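Local coordinates for protein methyltransferase (Geobacter sulfurreducens PCA, PDB 3C3P) that probably transfers methyl groups from S-adenosyl-L-methionine to oxygen atoms of acceptor substrates, as expected of an O-methyltransferase, at residues Arg83-Pro89 and Arg109-Gly115; Ala121-Ile127 and Met146-Ala151; Gly64-Gly68 and Asn93-Ala97; Ala75-Ile80 and Leu106-Val110; Ile157-Arg163 and Gly200-Leu205. All blocks are in the same frame, centred on the assembly; numbering follows the deposited sequence. Where two conformers were deposited one is given.

Contact 1: residues Arg83-Pro89 and Arg109-Gly115; sequences RVVMIDP and RVELQVG. With EDO (1,2-ethanediol), chain I.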
# COMPACT_ATOMS: atom_id res chain seq x y z
N ARG A 83 -3.79 -9.11 17.73
CA ARG A 83 -2.47 -9.61 18.11
C ARG A 83 -1.43 -9.69 17.01
O ARG A 83 -1.74 -9.90 15.84
CB ARG A 83 -2.57 -11.06 18.65
CG ARG A 83 -3.32 -11.24 19.98
CD ARG A 83 -2.59 -10.61 21.13
NE ARG A 83 -3.31 -10.81 22.38
CZ ARG A 83 -4.27 -10.01 22.85
NH1 ARG A 83 -4.64 -8.92 22.18
NH2 ARG A 83 -4.85 -10.28 24.01
N VAL A 84 -0.20 -9.43 17.44
CA VAL A 84 0.99 -9.60 16.62
C VAL A 84 1.73 -10.75 17.31
O VAL A 84 1.92 -10.76 18.55
CB VAL A 84 1.95 -8.40 16.54
CG1 VAL A 84 3.18 -8.80 15.75
CG2 VAL A 84 1.30 -7.17 15.92
N VAL A 85 2.06 -11.75 16.52
CA VAL A 85 2.79 -12.92 16.98
C VAL A 85 4.15 -12.88 16.29
O VAL A 85 4.27 -13.00 15.07
CB VAL A 85 2.09 -14.24 16.65
CG1 VAL A 85 2.93 -15.42 17.16
CG2 VAL A 85 0.67 -14.28 17.23
N MSE A 86 5.16 -12.69 17.11
CA MSE A 86 6.54 -12.60 16.67
C MSE A 86 7.34 -13.78 17.19
O MSE A 86 7.30 -14.11 18.38
CB MSE A 86 7.09 -11.26 17.16
CG MSE A 86 8.55 -10.87 16.86
SE MSE A 86 10.00 -11.87 17.72
CE MSE A 86 11.35 -10.44 17.69
N ILE A 87 8.03 -14.42 16.24
CA ILE A 87 8.89 -15.57 16.51
C ILE A 87 10.30 -15.32 15.95
O ILE A 87 10.48 -14.86 14.83
CB ILE A 87 8.35 -16.92 15.92
CG1 ILE A 87 6.90 -17.20 16.29
CG2 ILE A 87 9.22 -18.11 16.34
CD1 ILE A 87 5.91 -16.57 15.33
N ASP A 88 11.29 -15.58 16.78
CA ASP A 88 12.68 -15.39 16.37
C ASP A 88 13.62 -16.37 17.10
O ASP A 88 13.47 -16.64 18.30
CB ASP A 88 13.10 -13.92 16.58
CG ASP A 88 14.42 -13.57 15.89
OD1 ASP A 88 14.32 -13.00 14.77
OD2 ASP A 88 15.52 -13.94 16.37
N PRO A 89 14.60 -16.92 16.36
CA PRO A 89 15.45 -17.88 17.06
C PRO A 89 16.39 -17.24 18.05
O PRO A 89 16.86 -17.91 18.98
CB PRO A 89 16.23 -18.54 15.91
CG PRO A 89 16.14 -17.63 14.78
CD PRO A 89 14.85 -16.89 14.92
N ARG A 109 -0.58 -6.58 23.46
CA ARG A 109 -1.18 -7.12 22.22
C ARG A 109 -0.15 -7.72 21.28
O ARG A 109 -0.35 -7.82 20.06
CB ARG A 109 -1.96 -6.03 21.51
CG ARG A 109 -1.09 -5.01 20.88
CD ARG A 109 -1.90 -3.78 20.63
NE ARG A 109 -2.25 -3.19 21.91
CZ ARG A 109 -3.02 -2.12 22.06
NH1 ARG A 109 -3.54 -1.52 20.99
NH2 ARG A 109 -3.27 -1.65 23.28
N VAL A 110 0.96 -8.11 21.88
CA VAL A 110 2.07 -8.78 21.18
C VAL A 110 2.52 -10.02 21.94
O VAL A 110 2.78 -9.99 23.17
CB VAL A 110 3.30 -7.87 20.95
CG1 VAL A 110 4.39 -8.63 20.19
CG2 VAL A 110 2.91 -6.63 20.18
N GLU A 111 2.55 -11.12 21.20
CA GLU A 111 3.00 -12.42 21.70
C GLU A 111 4.37 -12.66 21.11
O GLU A 111 4.53 -12.72 19.89
CB GLU A 111 2.04 -13.55 21.30
CG GLU A 111 2.58 -14.93 21.72
CD GLU A 111 1.81 -16.12 21.15
OE1 GLU A 111 0.65 -15.99 20.68
OE2 GLU A 111 2.40 -17.22 21.20
N LEU A 112 5.37 -12.79 21.98
CA LEU A 112 6.75 -12.99 21.53
C LEU A 112 7.29 -14.37 21.90
O LEU A 112 7.17 -14.80 23.05
CB LEU A 112 7.65 -11.94 22.19
CG LEU A 112 7.24 -10.47 22.04
CD1 LEU A 112 8.08 -9.55 22.92
CD2 LEU A 112 7.37 -10.07 20.62
N GLN A 113 7.91 -15.02 20.93
CA GLN A 113 8.46 -16.36 21.15
C GLN A 113 9.85 -16.56 20.58
O GLN A 113 10.17 -16.09 19.50
CB GLN A 113 7.59 -17.44 20.47
CG GLN A 113 6.11 -17.36 20.70
CD GLN A 113 5.45 -18.68 20.40
OE1 GLN A 113 5.99 -19.74 20.73
NE2 GLN A 113 4.25 -18.63 19.82
N VAL A 114 10.66 -17.28 21.35
CA VAL A 114 12.01 -17.65 20.98
C VAL A 114 11.83 -19.05 20.42
O VAL A 114 11.32 -19.93 21.11
CB VAL A 114 13.00 -17.63 22.19
CG1 VAL A 114 14.32 -18.32 21.84
CG2 VAL A 114 13.22 -16.20 22.69
N GLY A 115 12.20 -19.24 19.16
CA GLY A 115 12.07 -20.56 18.52
C GLY A 115 12.18 -20.53 17.01
O GLY A 115 12.63 -19.54 16.43
C1 EDO I . 15.31 -13.70 11.11
O1 EDO I . 14.79 -15.01 10.87
C2 EDO I . 16.25 -13.77 12.31
O2 EDO I . 16.28 -12.52 13.01
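V84 and V110 open a run of parallel pairing that joins strand 83-88 to strand 110-114, the two strands of a beta-alpha-beta unit whose crossover is helix 91-104, at one end of the Rossmann-like methyltransferase sheet. The strand axes lie 4.7 Å apart and diverge by 11°. Six backbone hydrogen bonds tie them, passing back and forth: V84, M86 and D88 donate to the carbonyls of R109, E111 and Q113, while E111, Q113 and G115 donate to those of V84, M86 and D88. The E111 N to V84 O bond is short, 2.7 Å, and nearly straight at 172°. CA-H groups, among them V114 CA at 3.2 Å from D88 O, supplement the same carbonyls.

Apolar contact falls on the face carrying V84, M86, V110 and L112. L112 CD2 reaches CB of selenomethionine M86 at 3.7 Å, and V110 CG2 meets V84 CB at 4.2 Å; helices 69-75 and 91-104 pack on this face. On the other face V85 and E111 run side by side, CG2 to OE1 3.9 Å.

Polar ends look outside the pair: R83 NH1 bonds I80 O. CG anti to the backbone N (chi1 -167°) carries the D88 carboxylate away from V114, to D90 N and N93 ND2 (OD2) and D65 N (OD1); an ethanediol O2 also donates to D88 OD1 at 2.7 Å.

Contact 2: residues Ala121-Ile127 and Met146-Ala151; sequences AAGQRDI and MNRCLA. With EDO (1,2-ethanediol), chain F.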
# COMPACT_ATOMS: atom_id res chain seq x y z
N ALA A 121 5.06 -20.59 13.48
CA ALA A 121 4.08 -19.82 12.71
C ALA A 121 3.04 -20.75 12.09
O ALA A 121 1.84 -20.44 12.02
CB ALA A 121 4.78 -19.00 11.61
N ALA A 122 3.52 -21.91 11.70
CA ALA A 122 2.67 -22.92 11.07
C ALA A 122 1.51 -23.38 11.97
O ALA A 122 0.55 -23.97 11.48
CB ALA A 122 3.50 -24.12 10.62
N GLY A 123 1.60 -23.10 13.27
CA GLY A 123 0.56 -23.50 14.22
C GLY A 123 -0.52 -22.45 14.38
O GLY A 123 -1.50 -22.61 15.12
N GLN A 124 -0.32 -21.34 13.69
CA GLN A 124 -1.27 -20.21 13.71
C GLN A 124 -2.38 -20.43 12.70
O GLN A 124 -2.23 -21.16 11.73
CB GLN A 124 -0.54 -18.89 13.46
CG GLN A 124 0.44 -18.54 14.57
CD GLN A 124 -0.25 -18.09 15.84
OE1 GLN A 124 -1.15 -17.25 15.82
NE2 GLN A 124 0.23 -18.58 16.98
N ARG A 125 -3.52 -19.81 12.96
CA ARG A 125 -4.69 -19.91 12.07
C ARG A 125 -5.32 -18.56 11.78
O ARG A 125 -5.31 -17.65 12.61
CB ARG A 125 -5.77 -20.83 12.68
CG ARG A 125 -5.36 -22.27 12.85
CD ARG A 125 -5.01 -22.94 11.53
NE ARG A 125 -4.68 -24.36 11.73
CZ ARG A 125 -3.46 -24.84 11.97
NH1 ARG A 125 -2.41 -24.03 12.04
NH2 ARG A 125 -3.30 -26.14 12.14
N ASP A 126 -5.87 -18.43 10.58
CA ASP A 126 -6.55 -17.19 10.18
C ASP A 126 -5.67 -15.96 10.32
O ASP A 126 -6.03 -14.97 10.94
CB ASP A 126 -7.84 -17.01 10.98
CG ASP A 126 -8.89 -18.03 10.63
OD1 ASP A 126 -9.07 -18.32 9.42
OD2 ASP A 126 -9.57 -18.51 11.55
N ILE A 127 -4.48 -16.10 9.79
CA ILE A 127 -3.50 -15.00 9.74
C ILE A 127 -3.98 -13.97 8.72
O ILE A 127 -4.25 -14.31 7.57
CB ILE A 127 -2.08 -15.50 9.37
CG1 ILE A 127 -1.56 -16.53 10.39
CG2 ILE A 127 -1.09 -14.31 9.24
CD1 ILE A 127 -0.25 -17.24 9.97
N MSE A 146 2.56 -22.22 4.73
CA MSE A 146 1.68 -21.24 5.41
C MSE A 146 0.33 -20.87 4.77
O MSE A 146 -0.55 -20.34 5.45
CB MSE A 146 2.46 -19.91 5.58
CG MSE A 146 3.76 -19.98 6.40
SE MSE A 146 3.49 -20.55 8.24
CE MSE A 146 2.24 -19.16 8.80
N ASN A 147 0.16 -21.14 3.48
CA ASN A 147 -1.09 -20.73 2.83
C ASN A 147 -2.32 -21.23 3.59
O ASN A 147 -3.36 -20.56 3.63
CB ASN A 147 -1.17 -21.17 1.38
CG ASN A 147 -2.21 -20.40 0.62
OD1 ASN A 147 -2.30 -19.18 0.76
ND2 ASN A 147 -2.96 -21.08 -0.21
N ARG A 148 -2.17 -22.40 4.21
CA ARG A 148 -3.25 -23.07 4.98
C ARG A 148 -3.60 -22.34 6.27
O ARG A 148 -4.67 -22.55 6.85
CB ARG A 148 -2.83 -24.48 5.40
CG ARG A 148 -2.51 -25.44 4.29
CD ARG A 148 -2.24 -26.82 4.86
NE ARG A 148 -1.07 -26.85 5.72
CZ ARG A 148 0.18 -27.07 5.31
NH1 ARG A 148 0.44 -27.28 4.02
NH2 ARG A 148 1.18 -27.07 6.19
N CYS A 149 -2.67 -21.50 6.68
CA CYS A 149 -2.75 -20.73 7.93
C CYS A 149 -3.32 -19.35 7.72
O CYS A 149 -3.63 -18.63 8.66
CB CYS A 149 -1.35 -20.61 8.55
SG CYS A 149 -0.58 -22.22 8.92
N LEU A 150 -3.50 -19.03 6.45
CA LEU A 150 -4.00 -17.69 6.08
C LEU A 150 -5.51 -17.55 6.13
O LEU A 150 -6.26 -18.46 5.83
CB LEU A 150 -3.51 -17.28 4.67
CG LEU A 150 -2.00 -17.15 4.42
CD1 LEU A 150 -1.78 -16.70 2.99
CD2 LEU A 150 -1.37 -16.17 5.41
N ALA A 151 -5.94 -16.38 6.56
CA ALA A 151 -7.36 -16.06 6.59
C ALA A 151 -7.79 -15.63 5.21
O ALA A 151 -6.97 -15.30 4.35
CB ALA A 151 -7.65 -14.92 7.55
C1 EDO F . -7.37 -16.20 14.84
O1 EDO F . -6.29 -17.14 14.81
C2 EDO F . -6.79 -14.82 14.59
O2 EDO F . -7.83 -13.82 14.61
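I127 and C149 meet through both backbone and side chain. I127 N donates to C149 O at 2.9 Å, almost straight (176°) and in the carbonyl plane, and A151 N returns a bond to I127 O, also 2.9 Å, from above that carbonyl's plane. This single parallel bridge pairs I127 with L150. Beside this bridge the I127 CD1 methyl is pressed against CE of selenomethionine M146, tight at 3.4 Å, the two side chains crossing at about a right angle. M146 turns at both chi2 (-61°) and chi3 (-57°), a fold that tucks CE near A121 CB and lays SE against the backbone of A122.

C149 SG sits 3.3 Å from A122 O, and C149 CB lies 3.3 Å from Q124 O. A type I turn from A121 to Q124 presents these carbonyls, and R125 braces it: NH1 bonds Q124 O at 2.9 Å, the oxygen in the guanidinium plane, and more weakly A122 O. A151 CB packs on D126, whose positive phi marks the bend before the strand.

In the Rossmann-like sheet the contact fixes the loop entering inner parallel strand 127-133 against the segment that follows helix 139-146; strand 59-63 packs on A121 and I127, while F192 and R208 touch L150.

Contact 3: residues Gly64-Gly68 and Asn93-Ala97; sequences GDGLG and NVEHA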
# COMPACT_ATOMS: atom_id res chain seq x y z
N GLY A 64 10.50 -14.30 12.25
CA GLY A 64 11.86 -13.76 12.18
C GLY A 64 11.75 -12.24 12.21
O GLY A 64 11.10 -11.64 11.38
N ASP A 65 12.39 -11.61 13.18
CA ASP A 65 12.29 -10.17 13.27
C ASP A 65 13.42 -9.55 14.10
O ASP A 65 13.39 -9.53 15.34
CB ASP A 65 10.91 -9.80 13.83
CG ASP A 65 10.59 -8.32 13.72
OD1 ASP A 65 11.25 -7.62 12.93
OD2 ASP A 65 9.63 -7.86 14.39
N GLY A 66 14.41 -9.07 13.36
CA GLY A 66 15.56 -8.39 13.91
C GLY A 66 15.13 -7.21 14.77
O GLY A 66 14.50 -6.25 14.29
N LEU A 67 15.47 -7.35 16.05
CA LEU A 67 15.20 -6.37 17.10
C LEU A 67 13.72 -6.08 17.28
O LEU A 67 13.36 -5.14 17.99
CB LEU A 67 15.94 -5.05 16.82
CG LEU A 67 17.46 -5.08 16.73
CD1 LEU A 67 17.93 -3.67 16.47
CD2 LEU A 67 18.12 -5.65 17.98
N GLY A 68 12.87 -6.91 16.71
CA GLY A 68 11.43 -6.71 16.80
C GLY A 68 11.00 -5.46 16.03
O GLY A 68 9.96 -4.87 16.28
N ASN A 93 16.86 -10.76 20.30
CA ASN A 93 15.88 -10.12 19.44
C ASN A 93 14.58 -10.07 20.17
O ASN A 93 13.92 -9.03 20.24
CB ASN A 93 15.68 -10.85 18.10
CG ASN A 93 16.78 -10.56 17.12
OD1 ASN A 93 17.39 -9.48 17.18
ND2 ASN A 93 17.03 -11.48 16.20
N VAL A 94 14.23 -11.21 20.72
CA VAL A 94 12.97 -11.33 21.44
C VAL A 94 12.99 -10.39 22.65
O VAL A 94 12.03 -9.66 22.87
CB VAL A 94 12.65 -12.82 21.82
CG1 VAL A 94 11.39 -12.91 22.69
CG2 VAL A 94 12.52 -13.67 20.55
N GLU A 95 14.10 -10.36 23.38
CA GLU A 95 14.24 -9.50 24.58
C GLU A 95 14.23 -8.01 24.24
O GLU A 95 13.65 -7.20 24.96
CB GLU A 95 15.51 -9.83 25.38
CG GLU A 95 15.78 -8.90 26.61
CD GLU A 95 14.72 -8.98 27.71
OE1 GLU A 95 13.77 -9.77 27.58
OE2 GLU A 95 14.86 -8.24 28.72
N HIS A 96 14.84 -7.67 23.12
CA HIS A 96 14.90 -6.28 22.70
C HIS A 96 13.48 -5.80 22.42
O HIS A 96 13.08 -4.70 22.83
CB HIS A 96 15.77 -6.08 21.45
CG HIS A 96 15.91 -4.65 21.06
ND1 HIS A 96 15.09 -4.04 20.14
CD2 HIS A 96 16.73 -3.68 21.53
CE1 HIS A 96 15.41 -2.77 20.03
NE2 HIS A 96 16.41 -2.52 20.86
N ALA A 97 12.73 -6.64 21.73
CA ALA A 97 11.35 -6.32 21.38
C ALA A 97 10.49 -6.26 22.64
O ALA A 97 9.64 -5.40 22.78
CB ALA A 97 10.76 -7.33 20.40
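L67 is held to helix 91-104 by two hydrogen bonds, one at each end of its backbone. H96 ND1 donates to L67 O at 3.0 Å (156°), the oxygen lying in the ring plane at the edge of the imidazole. L67 N donates to N93 OD1 at 3.1 Å; it approaches from well above the amide plane, so neither lone pair of OD1 is aimed at it. The other end of this amide is fixed elsewhere: N93 ND2 bonds D88 OD2, which turns OD1 to the loop.

H96 has CG anti to the backbone N (chi1 -176°), which brings the ring to L67. CD2 of the leucine lies over one ring face, offset toward the rim, in a CH-pi contact 4.1 Å from the centroid and 18° off the normal, while L67 CB adds a contact to ND1 at 3.6 Å. A phenylalanine in place of H96 would probably leave L67 O without its donor and let the loop shift against the helix. M28 and I31 of helix 23-34 touch the same imidazole.

Farther along, A97 CB packs on G68 CA at 3.7 Å. This approach leaves no room for a side chain on G68, and its positive phi also favours glycine. G68 is the N-cap of helix 69-75, and D65 bonds A70 N and S71 OG just beyond.

A glycine-rich turn after the first sheet strand, facing the helix that follows the second, is characteristic of class I methyltransferases, where it probably borders the S-adenosylmethionine pocket.

Contact 4: residues Ala75-Ile80 and Leu106-Val110; sequences ARAISI and LIDRV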
# COMPACT_ATOMS: atom_id res chain seq x y z
N ALA A 75 2.55 -3.49 15.77
CA ALA A 75 1.91 -3.39 17.10
C ALA A 75 1.20 -2.06 17.29
O ALA A 75 0.15 -1.97 17.93
CB ALA A 75 2.94 -3.61 18.23
N ARG A 76 1.80 -1.05 16.71
CA ARG A 76 1.30 0.33 16.80
C ARG A 76 0.04 0.55 16.00
O ARG A 76 -0.70 1.50 16.24
CB ARG A 76 2.36 1.32 16.27
CG ARG A 76 3.69 1.30 17.01
CD ARG A 76 4.49 2.60 16.81
NE ARG A 76 3.64 3.76 17.13
CZ ARG A 76 4.04 4.98 17.47
NH1 ARG A 76 5.32 5.25 17.68
NH2 ARG A 76 3.12 5.91 17.67
N ALA A 77 -0.20 -0.36 15.06
CA ALA A 77 -1.32 -0.28 14.11
C ALA A 77 -2.56 -1.09 14.43
O ALA A 77 -3.55 -0.99 13.72
CB ALA A 77 -0.81 -0.69 12.69
N ILE A 78 -2.49 -1.87 15.49
CA ILE A 78 -3.62 -2.76 15.84
C ILE A 78 -4.29 -2.48 17.18
O ILE A 78 -3.72 -1.86 18.09
CB ILE A 78 -3.17 -4.28 15.82
CG1 ILE A 78 -2.21 -4.58 16.96
CG2 ILE A 78 -2.52 -4.66 14.45
CD1 ILE A 78 -1.99 -6.06 17.19
N SER A 79 -5.53 -2.95 17.29
CA SER A 79 -6.29 -2.78 18.55
C SER A 79 -5.87 -3.77 19.60
O SER A 79 -5.14 -4.74 19.37
CB SER A 79 -7.81 -2.92 18.37
OG SER A 79 -8.17 -4.23 17.92
N ILE A 80 -6.42 -3.52 20.78
CA ILE A 80 -6.16 -4.34 21.96
C ILE A 80 -6.76 -5.73 21.76
O ILE A 80 -6.32 -6.71 22.36
CB ILE A 80 -6.76 -3.69 23.25
CG1 ILE A 80 -6.27 -4.42 24.50
CG2 ILE A 80 -8.28 -3.67 23.19
CD1 ILE A 80 -6.77 -3.82 25.79
N LEU A 106 2.45 -1.68 24.62
CA LEU A 106 1.87 -2.52 23.53
C LEU A 106 2.18 -4.00 23.69
O LEU A 106 1.76 -4.81 22.88
CB LEU A 106 2.32 -2.02 22.14
CG LEU A 106 1.91 -0.56 21.82
CD1 LEU A 106 2.50 -0.09 20.52
CD2 LEU A 106 0.39 -0.41 21.83
N ILE A 107 2.89 -4.34 24.77
CA ILE A 107 3.23 -5.75 25.05
C ILE A 107 1.91 -6.48 25.33
O ILE A 107 1.81 -7.71 25.30
CB ILE A 107 4.26 -5.89 26.21
CG1 ILE A 107 4.82 -7.32 26.29
CG2 ILE A 107 3.64 -5.47 27.55
CD1 ILE A 107 5.53 -7.78 25.03
N ASP A 108 0.87 -5.67 25.56
CA ASP A 108 -0.50 -6.15 25.84
C ASP A 108 -1.19 -6.76 24.61
O ASP A 108 -2.24 -7.40 24.70
CB ASP A 108 -1.40 -5.02 26.41
CG ASP A 108 -1.60 -3.83 25.45
OD1 ASP A 108 -1.08 -3.84 24.32
OD2 ASP A 108 -2.31 -2.87 25.81
N ARG A 109 -0.58 -6.58 23.46
CA ARG A 109 -1.18 -7.12 22.22
C ARG A 109 -0.15 -7.72 21.28
O ARG A 109 -0.35 -7.82 20.06
CB ARG A 109 -1.96 -6.03 21.51
CG ARG A 109 -1.09 -5.01 20.88
CD ARG A 109 -1.90 -3.78 20.63
NE ARG A 109 -2.25 -3.19 21.91
CZ ARG A 109 -3.02 -2.12 22.06
NH1 ARG A 109 -3.54 -1.52 20.99
NH2 ARG A 109 -3.27 -1.65 23.28
N VAL A 110 0.96 -8.11 21.88
CA VAL A 110 2.07 -8.78 21.18
C VAL A 110 2.52 -10.02 21.94
O VAL A 110 2.78 -9.99 23.17
CB VAL A 110 3.30 -7.87 20.95
CG1 VAL A 110 4.39 -8.63 20.19
CG2 VAL A 110 2.91 -6.63 20.18
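L106 reaches across to the end of helix 69-75, its CD1 methyl lying 3.9 Å from R76 CA, close to R76 CG, and 4.2 Å from A75 CB. Its other methyl, CD2, turns back onto its own segment and rests over the centre of one face of the R109 guanidinium. L106 O accepts R109 N in the short 3-10 turn that L106 begins.

D108 brings its carboxylate to the side of R109. NE of the arginine bonds D108 OD1 at 2.8 Å and NH2 bonds D108 OD2 at 3.0 Å, a side-on, two-nitrogen salt bridge met on the syn side of both oxygens.

Residues 75-80 and 106-110 are equivalent connections in the Rossmann-like sheet, each leading from a helix, 69-75 or 91-104, into the next parallel strand, 83-88 or 110-114.

R109 spans the gap between them. With CG wedged between backbone N and carbonyl carbon (chi1 72°) and a bend at chi3 (68°), the side chain runs past I78 in the opposite direction, R109 CD to I78 CG1 3.8 Å, and NH1 donates to I78 O at 2.9 Å, the oxygen in the guanidinium plane. I80 CA lies over the face opposite L106, so the group is held flat on both faces and along its edge. A methionine at R109 would probably leave I78 O without this donor and the D108 carboxylate without its countercharge.

V110 begins the strand, and its CG2 packs on A75 CB at 3.6 Å, with L101 of helix 91-104 against both residues.

Contact 5: residues Ile157-Arg163 and Gly200-Leu205; sequences IAVNALR and GNGVLL. With EDO (1,2-ethanediol), chain K.
I157, V203 and L205 form the apolar centre on one sheet face: I157 CG2 lies 3.7 Å from V203 CG1, I157 CG1 lies 4.0 Å from L205 CD2, and all three point the same way, toward helix 42-55. On the other face L204 CB touches both A158 CB and A161 CB, with F182 of helix 181-186 beyond.

A158 and L204 are the hydrogen-bonded antiparallel pair, N to O 2.9 Å from A158 to L204 and 2.8 Å in return. Here the Rossmann-like sheet changes sense: strand 154-159 is parallel to its inner neighbour 127-133, strand 203-208 antiparallel to 154-159, as in class I methyltransferases.

Past the strands regular pairing ends, but the segments stay close. A water accepts from N160 N and donates to G202 O, which A161 N also reaches. L162 packs on G202, whose backbone angles call for glycine. N201 O takes both L162 N (2.8 Å) and R163 N.

N201 ND2 donates to N160 OD1 at 3.0 Å, N160 ND2 being bound to D133, and N201 OD1 receives R163 NE at 2.5 Å, unusually short and doubtful in its exact value. R163 is extended from CG to NE, its guanidinium crossing the amide at 69°, its NH1 reaching I3 O.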
# COMPACT_ATOMS: atom_id res chain seq x y z
N ILE A 157 3.19 -9.59 3.01
CA ILE A 157 4.14 -8.44 2.92
C ILE A 157 5.54 -9.04 3.02
O ILE A 157 5.96 -9.56 4.07
CB ILE A 157 3.94 -7.35 3.99
CG1 ILE A 157 2.49 -6.84 4.00
CG2 ILE A 157 4.94 -6.20 3.74
CD1 ILE A 157 2.18 -5.82 5.09
N ALA A 158 6.25 -9.00 1.91
CA ALA A 158 7.61 -9.56 1.77
C ALA A 158 8.60 -8.47 1.48
O ALA A 158 8.54 -7.80 0.43
CB ALA A 158 7.64 -10.65 0.69
N VAL A 159 9.53 -8.27 2.41
CA VAL A 159 10.53 -7.23 2.26
C VAL A 159 11.77 -7.77 1.57
O VAL A 159 11.93 -8.99 1.36
CB VAL A 159 10.87 -6.53 3.60
CG1 VAL A 159 9.61 -5.79 4.15
CG2 VAL A 159 11.49 -7.50 4.64
N ASN A 160 12.65 -6.83 1.25
CA ASN A 160 13.93 -7.14 0.55
C ASN A 160 13.66 -7.92 -0.73
O ASN A 160 14.39 -8.84 -1.11
CB ASN A 160 14.90 -7.89 1.46
CG ASN A 160 15.21 -7.11 2.71
OD1 ASN A 160 15.29 -5.89 2.67
ND2 ASN A 160 15.37 -7.81 3.82
N ALA A 161 12.58 -7.52 -1.38
CA ALA A 161 12.11 -8.12 -2.64
C ALA A 161 12.89 -7.76 -3.93
O ALA A 161 12.86 -8.53 -4.89
CB ALA A 161 10.64 -7.83 -2.85
N LEU A 162 13.57 -6.61 -3.95
CA LEU A 162 14.34 -6.15 -5.12
C LEU A 162 15.83 -6.18 -4.88
O LEU A 162 16.62 -6.32 -5.81
CB LEU A 162 13.89 -4.75 -5.59
CG LEU A 162 12.47 -4.73 -6.15
CD1 LEU A 162 12.05 -3.32 -6.47
CD2 LEU A 162 12.35 -5.68 -7.39
N ARG A 163 16.22 -6.04 -3.64
CA ARG A 163 17.64 -6.11 -3.28
C ARG A 163 17.77 -6.55 -1.84
O ARG A 163 16.85 -6.41 -1.03
CB ARG A 163 18.34 -4.78 -3.49
CG ARG A 163 17.92 -3.75 -2.52
CD ARG A 163 18.55 -2.45 -2.82
NE ARG A 163 18.12 -1.43 -1.87
CZ ARG A 163 18.42 -0.14 -1.97
NH1 ARG A 163 19.14 0.29 -2.98
NH2 ARG A 163 17.99 0.71 -1.07
N GLY A 200 12.28 1.38 -0.17
CA GLY A 200 13.41 0.71 0.48
C GLY A 200 14.12 -0.28 -0.45
O GLY A 200 14.59 0.07 -1.51
N ASN A 201 14.17 -1.53 -0.02
CA ASN A 201 14.78 -2.61 -0.76
C ASN A 201 13.76 -3.37 -1.65
O ASN A 201 14.05 -4.43 -2.21
CB ASN A 201 15.49 -3.58 0.20
CG ASN A 201 16.67 -2.93 0.92
OD1 ASN A 201 17.27 -1.96 0.44
ND2 ASN A 201 17.02 -3.50 2.06
N GLY A 202 12.57 -2.78 -1.74
CA GLY A 202 11.45 -3.33 -2.52
C GLY A 202 10.55 -4.12 -1.61
O GLY A 202 11.02 -4.88 -0.77
N VAL A 203 9.26 -3.92 -1.77
CA VAL A 203 8.26 -4.60 -0.96
C VAL A 203 7.22 -5.29 -1.85
O VAL A 203 6.52 -4.66 -2.62
CB VAL A 203 7.54 -3.62 0.03
CG1 VAL A 203 6.52 -4.39 0.90
CG2 VAL A 203 8.56 -2.87 0.93
N LEU A 204 7.17 -6.61 -1.73
CA LEU A 204 6.23 -7.43 -2.48
C LEU A 204 4.95 -7.56 -1.66
O LEU A 204 4.98 -7.93 -0.49
CB LEU A 204 6.83 -8.80 -2.79
CG LEU A 204 6.06 -9.91 -3.50
CD1 LEU A 204 5.57 -9.53 -4.89
CD2 LEU A 204 6.98 -11.15 -3.62
N LEU A 205 3.84 -7.23 -2.30
CA LEU A 205 2.54 -7.30 -1.66
C LEU A 205 1.68 -8.29 -2.41
O LEU A 205 1.56 -8.24 -3.65
CB LEU A 205 1.86 -5.92 -1.65
CG LEU A 205 2.61 -4.75 -1.01
CD1 LEU A 205 1.89 -3.39 -1.23
CD2 LEU A 205 2.79 -5.03 0.47
C1 EDO K . 17.18 -10.86 -2.06
O1 EDO K . 16.25 -10.54 -1.02
C2 EDO K . 17.00 -10.02 -3.33
O2 EDO K . 15.61 -9.85 -3.61
O HOH W 1 12.13 -4.11 1.51

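How the contacts relate
Contacts 1, 3 and 4 are built round one beta-alpha-beta unit. Contact 1 pairs its strands, contact 3 meets helix 91-104 near its start, and contact 4 joins the loops entering both strands. Contacts 1 and 3 have centres about 9 Å apart and touch; contacts 1 and 4 share R109 and V110. In the chain, contacts 3 and 4 interleave, and both close before contact 2 opens. Contact 2, about 14 Å from contact 1 by centres, touches it through V85 and Q124. Contact 5 follows last, about 22 Å from contact 1 but in the same seven-stranded sheet. Contacts 1 and 3 thus lie together where this family's S-adenosylmethionine pocket probably is.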